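Local coordinates for LRR receptor-like serine/threonine-protein kinase RGI3 (Arabidopsis thaliana, PDB 5HZ0) that acts as a receptor for RGF peptide hormones that maintain the root stem cell niche, forming heterodimers with SERK co-receptors once the peptide is bound, at residues P199-I202 with G203-T206; T269-R272 with S273-K276; E557-S560 with R561-D564. The protein carries 5 engineered substitutions. All coordinates share one frame; numbering follows the deposited sequence.

Interaction 1 of 3, residues P199-I202 with G203-T206; sequences PDEI and GYCT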
loop_
_atom_site.group_PDB
_atom_site.type_symbol
_atom_site.label_atom_id
_atom_site.label_comp_id
_atom_site.label_asym_id
_atom_site.label_seq_id
_atom_site.Cartn_x
_atom_site.Cartn_y
_atom_site.Cartn_z
ATOM N N PRO A 199 -17.885 21.437 -10.041
ATOM C CA PRO A 199 -18.503 22.491 -10.855
ATOM C C PRO A 199 -17.452 23.366 -11.537
ATOM O O PRO A 199 -16.433 23.703 -10.930
ATOM C CB PRO A 199 -19.293 23.309 -9.831
ATOM C CG PRO A 199 -18.594 23.061 -8.528
ATOM C CD PRO A 199 -17.975 21.698 -8.593
ATOM N N ASP A 200 -17.713 23.741 -12.783
ATOM C CA ASP A 200 -16.837 24.625 -13.534
ATOM C C ASP A 200 -16.587 25.954 -12.833
ATOM O O ASP A 200 -15.490 26.525 -12.936
ATOM C CB ASP A 200 -17.383 24.853 -14.939
ATOM C CG ASP A 200 -17.268 23.621 -15.798
ATOM O OD1 ASP A 200 -18.168 22.766 -15.722
ATOM O OD2 ASP A 200 -16.264 23.495 -16.531
ATOM N N GLU A 201 -17.584 26.418 -12.089
ATOM C CA GLU A 201 -17.463 27.674 -11.348
ATOM C C GLU A 201 -16.263 27.711 -10.408
ATOM O O GLU A 201 -15.875 28.778 -9.970
ATOM C CB GLU A 201 -18.739 27.975 -10.558
ATOM C CG GLU A 201 -19.955 28.271 -11.429
ATOM C CD GLU A 201 -20.550 27.031 -12.071
ATOM O OE1 GLU A 201 -20.224 25.900 -11.636
ATOM O OE2 GLU A 201 -21.345 27.197 -13.021
ATOM N N ILE A 202 -15.676 26.558 -10.091
ATOM C CA ILE A 202 -14.504 26.531 -9.217
ATOM C C ILE A 202 -13.315 27.260 -9.848
ATOM O O ILE A 202 -12.368 27.653 -9.154
ATOM C CB ILE A 202 -14.080 25.094 -8.814
ATOM C CG1 ILE A 202 -13.497 25.108 -7.396
ATOM C CG2 ILE A 202 -13.060 24.528 -9.795
ATOM C CD1 ILE A 202 -12.895 23.820 -6.951
ATOM N N GLY A 203 -13.377 27.443 -11.162
ATOM C CA GLY A 203 -12.374 28.200 -11.874
ATOM C C GLY A 203 -12.420 29.692 -11.573
ATOM O O GLY A 203 -11.528 30.430 -11.992
ATOM N N TYR A 204 -13.465 30.130 -10.868
ATOM C CA TYR A 204 -13.623 31.529 -10.468
ATOM C C TYR A 204 -12.916 31.825 -9.147
ATOM O O TYR A 204 -12.861 32.977 -8.721
ATOM C CB TYR A 204 -15.111 31.908 -10.326
ATOM C CG TYR A 204 -15.844 32.137 -11.635
ATOM C CD1 TYR A 204 -15.336 32.994 -12.598
ATOM C CD2 TYR A 204 -17.050 31.475 -11.913
ATOM C CE1 TYR A 204 -15.998 33.198 -13.788
ATOM C CE2 TYR A 204 -17.720 31.676 -13.107
ATOM C CZ TYR A 204 -17.189 32.538 -14.041
ATOM O OH TYR A 204 -17.836 32.749 -15.237
ATOM N N CYS A 205 -12.372 30.801 -8.495
ATOM C CA CYS A 205 -11.770 31.026 -7.193
ATOM C C CYS A 205 -10.322 31.307 -7.462
ATOM O O CYS A 205 -9.524 30.374 -7.572
ATOM C CB CYS A 205 -11.877 29.734 -6.368
ATOM S SG CYS A 205 -13.603 29.106 -6.085
ATOM N N THR A 206 -9.945 32.586 -7.437
ATOM C CA THR A 206 -8.706 32.995 -8.091
ATOM C C THR A 206 -7.480 32.668 -7.250
ATOM O O THR A 206 -6.406 32.393 -7.776
ATOM C CB THR A 206 -8.729 34.487 -8.523
ATOM O OG1 THR A 206 -8.328 35.337 -7.437
ATOM C CG2 THR A 206 -10.107 34.884 -8.999
#
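D200 to Y204 form a short 3-10 turn, and three successive i to i+3 backbone bonds, the last from C205, join its two halves. G203 N donates to D200 O at 2.9 Å, and Y204 N donates to E201 O at 2.9 Å. C205 N reaches I202 O at 3.2 Å. D200 O also takes a hydrogen bond from T225 OG1, so this carbonyl ties the turn to the following repeat. The side chains sort onto two sides of the turn. I202 and C205 are buried. I202 CG1 lies 4.2 Å from C205 SG, an apolar contact one turn apart. This is the 3-10 element that plant-type leucine-rich repeats carry after their Ile-Pro pair, on the flank away from the parallel strands. I202 extends the apolar contact to I178 and I226, residues of the neighbouring coils. D200 and Y204 face the outside, and E201 is partly exposed. The Y204 ring leans obliquely past the carbonyl of E201, with CD2 3.5 Å from E201 O. CG of Y204 stands beside its own backbone N (chi1 -77°), which brings the ring back alongside E201. There Y204 CD2 meets E201 CB at 4.1 Å. E201 also touches A176, and D200 rests on P223.

Interaction 2 of 3, residues T269-R272 with S273-K276; sequences TIPR and SFGK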
loop_
_atom_site.group_PDB
_atom_site.type_symbol
_atom_site.label_atom_id
_atom_site.label_comp_id
_atom_site.label_asym_id
_atom_site.label_seq_id
_atom_site.Cartn_x
_atom_site.Cartn_y
_atom_site.Cartn_z
ATOM N N THR A 269 -4.784 11.332 -23.355
ATOM C CA THR A 269 -3.347 11.289 -23.441
ATOM C C THR A 269 -2.754 12.168 -22.342
ATOM O O THR A 269 -3.422 13.086 -21.869
ATOM C CB THR A 269 -2.997 11.808 -24.835
ATOM O OG1 THR A 269 -2.344 10.786 -25.591
ATOM C CG2 THR A 269 -2.190 13.048 -24.765
ATOM N N ILE A 270 -1.533 11.871 -21.895
ATOM C CA ILE A 270 -0.839 12.797 -20.991
ATOM C C ILE A 270 -0.428 14.047 -21.782
ATOM O O ILE A 270 0.307 13.957 -22.774
ATOM C CB ILE A 270 0.398 12.169 -20.329
ATOM C CG1 ILE A 270 0.012 10.914 -19.534
ATOM C CG2 ILE A 270 1.092 13.195 -19.424
ATOM C CD1 ILE A 270 1.206 10.168 -18.978
ATOM N N PRO A 271 -0.940 15.214 -21.374
ATOM C CA PRO A 271 -0.737 16.430 -22.175
ATOM C C PRO A 271 0.699 16.989 -22.205
ATOM O O PRO A 271 1.375 17.118 -21.182
ATOM C CB PRO A 271 -1.731 17.437 -21.566
ATOM C CG PRO A 271 -2.101 16.893 -20.243
ATOM C CD PRO A 271 -1.932 15.402 -20.302
ATOM N N ARG A 272 1.131 17.335 -23.413
ATOM C CA ARG A 272 2.450 17.904 -23.668
ATOM C C ARG A 272 2.695 19.202 -22.882
ATOM O O ARG A 272 3.835 19.514 -22.511
ATOM C CB ARG A 272 2.621 18.128 -25.179
ATOM C CG ARG A 272 2.533 16.838 -26.004
ATOM C CD ARG A 272 2.646 17.081 -27.513
ATOM N NE ARG A 272 1.463 17.746 -28.056
ATOM C CZ ARG A 272 1.423 19.025 -28.421
ATOM N NH1 ARG A 272 2.510 19.781 -28.316
ATOM N NH2 ARG A 272 0.300 19.550 -28.901
ATOM N N SER A 273 1.615 19.930 -22.604
ATOM C CA SER A 273 1.658 21.213 -21.901
ATOM C C SER A 273 2.253 21.098 -20.502
ATOM O O SER A 273 2.732 22.090 -19.943
ATOM C CB SER A 273 0.256 21.802 -21.805
ATOM O OG SER A 273 -0.640 20.893 -21.170
ATOM N N PHE A 274 2.231 19.886 -19.948
ATOM C CA PHE A 274 2.802 19.616 -18.633
ATOM C C PHE A 274 4.285 19.980 -18.622
ATOM O O PHE A 274 4.867 20.301 -17.575
ATOM C CB PHE A 274 2.637 18.132 -18.264
ATOM C CG PHE A 274 1.324 17.801 -17.605
ATOM C CD1 PHE A 274 0.223 18.632 -17.742
ATOM C CD2 PHE A 274 1.196 16.659 -16.829
ATOM C CE1 PHE A 274 -0.983 18.318 -17.129
ATOM C CE2 PHE A 274 -0.020 16.339 -16.215
ATOM C CZ PHE A 274 -1.096 17.172 -16.359
ATOM N N GLY A 275 4.897 19.939 -19.798
ATOM C CA GLY A 275 6.291 20.313 -19.919
ATOM C C GLY A 275 6.563 21.708 -19.393
ATOM O O GLY A 275 7.659 21.982 -18.954
ATOM N N LYS A 276 5.556 22.578 -19.410
ATOM C CA LYS A 276 5.736 23.942 -18.951
ATOM C C LYS A 276 5.648 24.065 -17.429
ATOM O O LYS A 276 5.787 25.166 -16.890
ATOM C CB LYS A 276 4.670 24.867 -19.541
ATOM C CG LYS A 276 4.413 24.773 -21.031
ATOM C CD LYS A 276 3.079 25.476 -21.331
ATOM C CE LYS A 276 2.605 25.244 -22.753
ATOM N NZ LYS A 276 3.524 25.865 -23.745
#
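S273 meets P271 through its hydroxyl oxygen, with S273 OG 3.6 Å from P271 CB. This is a packing contact. The polar partner of the hydroxyl is T248 O in the preceding coil, to which OG is hydrogen-bonded. F274 follows, buried, and its ring meets both P271 and I270. Its backbone N donates to P271 O at 3.1 Å, closing the first turn. CG of F274 lies beside its own backbone N (chi1 -87°), which brings the ring back toward the proline. The ring is covered on one face by P271: P271 CG stands 4.0 Å from the F274 ring centroid, 26° off the normal, in a CH-pi contact. This CG is offset toward the rim, and P271 CG comes to 3.6 Å from F274 CE1. I270 approaches the same ring obliquely, with I270 CG2 4.3 Å from F274 CD2. Outside the turn, F274 packs on I246 and I270 on L285 and I290, so the apolar group runs through adjacent coils. A serine in place of F274 would probably leave P271 CG without a ring face to pack on and leave a gap where I270 and I246 now meet the phenylalanine. G275 has no side chain, but its N donates to R272 O at 2.9 Å and carries the turn forward. R272 itself is exposed, and its side chain touches E297. K276 ends the segment, and K276 N bonds S273 O at 2.9 Å. A buried Ile-Pro pair running into a 3-10 turn with an apolar residue three places after the proline is characteristic of the plant-type leucine-rich repeat, here in what is predicted to be repeat 12.

Interaction 3 of 3, residues E557-S560 with R561-D564; sequences EIPS and RFSD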
loop_
_atom_site.group_PDB
_atom_site.type_symbol
_atom_site.label_atom_id
_atom_site.label_comp_id
_atom_site.label_asym_id
_atom_site.label_seq_id
_atom_site.Cartn_x
_atom_site.Cartn_y
_atom_site.Cartn_z
ATOM N N GLU A 557 8.183 -48.298 3.890
ATOM C CA GLU A 557 6.902 -47.919 4.469
ATOM C C GLU A 557 6.926 -46.489 4.980
ATOM O O GLU A 557 7.991 -45.926 5.241
ATOM C CB GLU A 557 6.519 -48.879 5.610
ATOM C CG GLU A 557 6.294 -50.319 5.154
ATOM C CD GLU A 557 5.885 -51.247 6.286
ATOM O OE1 GLU A 557 6.041 -50.863 7.467
ATOM O OE2 GLU A 557 5.403 -52.363 5.992
ATOM N N ILE A 558 5.750 -45.893 5.095
ATOM C CA ILE A 558 5.632 -44.598 5.739
ATOM C C ILE A 558 6.168 -44.710 7.160
ATOM O O ILE A 558 5.654 -45.474 7.958
ATOM C CB ILE A 558 4.169 -44.108 5.754
ATOM C CG1 ILE A 558 3.718 -43.752 4.334
ATOM C CG2 ILE A 558 4.020 -42.900 6.641
ATOM C CD1 ILE A 558 2.281 -43.342 4.245
ATOM N N PRO A 559 7.230 -43.958 7.469
ATOM C CA PRO A 559 7.860 -44.018 8.795
ATOM C C PRO A 559 6.886 -43.724 9.941
ATOM O O PRO A 559 6.054 -42.819 9.830
ATOM C CB PRO A 559 8.947 -42.941 8.717
ATOM C CG PRO A 559 8.586 -42.101 7.527
ATOM C CD PRO A 559 7.912 -43.011 6.571
ATOM N N SER A 560 6.997 -44.493 11.025
ATOM C CA SER A 560 6.115 -44.353 12.178
ATOM C C SER A 560 6.174 -42.949 12.765
ATOM O O SER A 560 5.170 -42.418 13.258
ATOM C CB SER A 560 6.441 -45.409 13.247
ATOM O OG SER A 560 7.723 -45.205 13.828
ATOM N N ARG A 561 7.341 -42.327 12.670
ATOM C CA ARG A 561 7.498 -40.957 13.153
ATOM C C ARG A 561 6.519 -39.990 12.484
ATOM O O ARG A 561 6.242 -38.924 13.024
ATOM C CB ARG A 561 8.934 -40.473 12.960
ATOM C CG ARG A 561 9.274 -39.215 13.749
ATOM C CD ARG A 561 9.562 -39.541 15.204
ATOM N NE ARG A 561 10.652 -40.507 15.312
ATOM C CZ ARG A 561 11.562 -40.509 16.282
ATOM N NH1 ARG A 561 11.525 -39.593 17.239
ATOM N NH2 ARG A 561 12.517 -41.429 16.292
ATOM N N PHE A 562 5.985 -40.370 11.322
ATOM C CA PHE A 562 5.022 -39.537 10.602
ATOM C C PHE A 562 3.762 -39.253 11.409
ATOM O O PHE A 562 3.011 -38.329 11.088
ATOM C CB PHE A 562 4.647 -40.159 9.256
ATOM C CG PHE A 562 5.401 -39.586 8.082
ATOM C CD1 PHE A 562 6.739 -39.221 8.201
ATOM C CD2 PHE A 562 4.778 -39.435 6.849
ATOM C CE1 PHE A 562 7.438 -38.708 7.115
ATOM C CE2 PHE A 562 5.462 -38.926 5.761
ATOM C CZ PHE A 562 6.795 -38.561 5.890
ATOM N N SER A 563 3.523 -40.041 12.456
ATOM C CA SER A 563 2.372 -39.780 13.316
ATOM C C SER A 563 2.553 -38.475 14.091
ATOM O O SER A 563 1.594 -37.901 14.602
ATOM C CB SER A 563 2.130 -40.947 14.275
ATOM O OG SER A 563 3.290 -41.230 15.033
ATOM N N ASP A 564 3.796 -38.009 14.155
ATOM C CA ASP A 564 4.145 -36.803 14.884
ATOM C C ASP A 564 3.919 -35.516 14.099
ATOM O O ASP A 564 4.058 -34.423 14.660
ATOM C CB ASP A 564 5.601 -36.860 15.349
ATOM C CG ASP A 564 5.773 -37.647 16.627
ATOM O OD1 ASP A 564 4.817 -37.683 17.432
ATOM O OD2 ASP A 564 6.867 -38.217 16.826
#
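I558 and P559, which lead into the 3-10 turn, both pack against the F562 ring from the same side. I558 CG2 touches F562 CD2 at 3.6 Å, and the two side chains meet at about a right angle. P559 CD stands over one face of the ring, toward the rim, while P559 CG touches F562 CD1 at 3.5 Å. CG2 of I558 is anti to the backbone N (CG1 has chi1 -70°), which turns this methyl toward the ring. Two backbone carbonyls hold the turn that carries the ring. F562 N donates to P559 O at 2.9 Å. S560 O accepts twice from one residue: S563 N at 3.0 Å and S563 OG at 2.8 Å, the hydroxyl arriving nearly along the C=O axis. Farther out, I558 packs on V584 and L585 of the next coil. P559 rests on D535, which also forms a long, weak ion pair with R561 NH2. K566 NZ bonds S563 O. The Ile-Pro lead-in, the apolar residue three places after the proline and the 3-10 turn together are characteristic of the plant-type leucine-rich repeat, seen here near the C-terminal end of the solenoid.

The three contacts follow one another along the extracellular leucine-rich-repeat domain and do not touch. Interactions 1 and 2 lie closer together on the same side of the chain's centre, their own centres about 22 Å apart, with other coils between them. Interaction 3 lies on the other side, its centre about 76 Å from that of interaction 1 and about 68 Å from that of interaction 2. Each occupies the same place in its coil, a 3-10 turn in the loop before the next parallel strand: 210-212, 282-284 and 570-572. The first two of these strands carry peptide-recognition residues, Y212 and E282 to Q284, and the turns recur on the flank away from the strands.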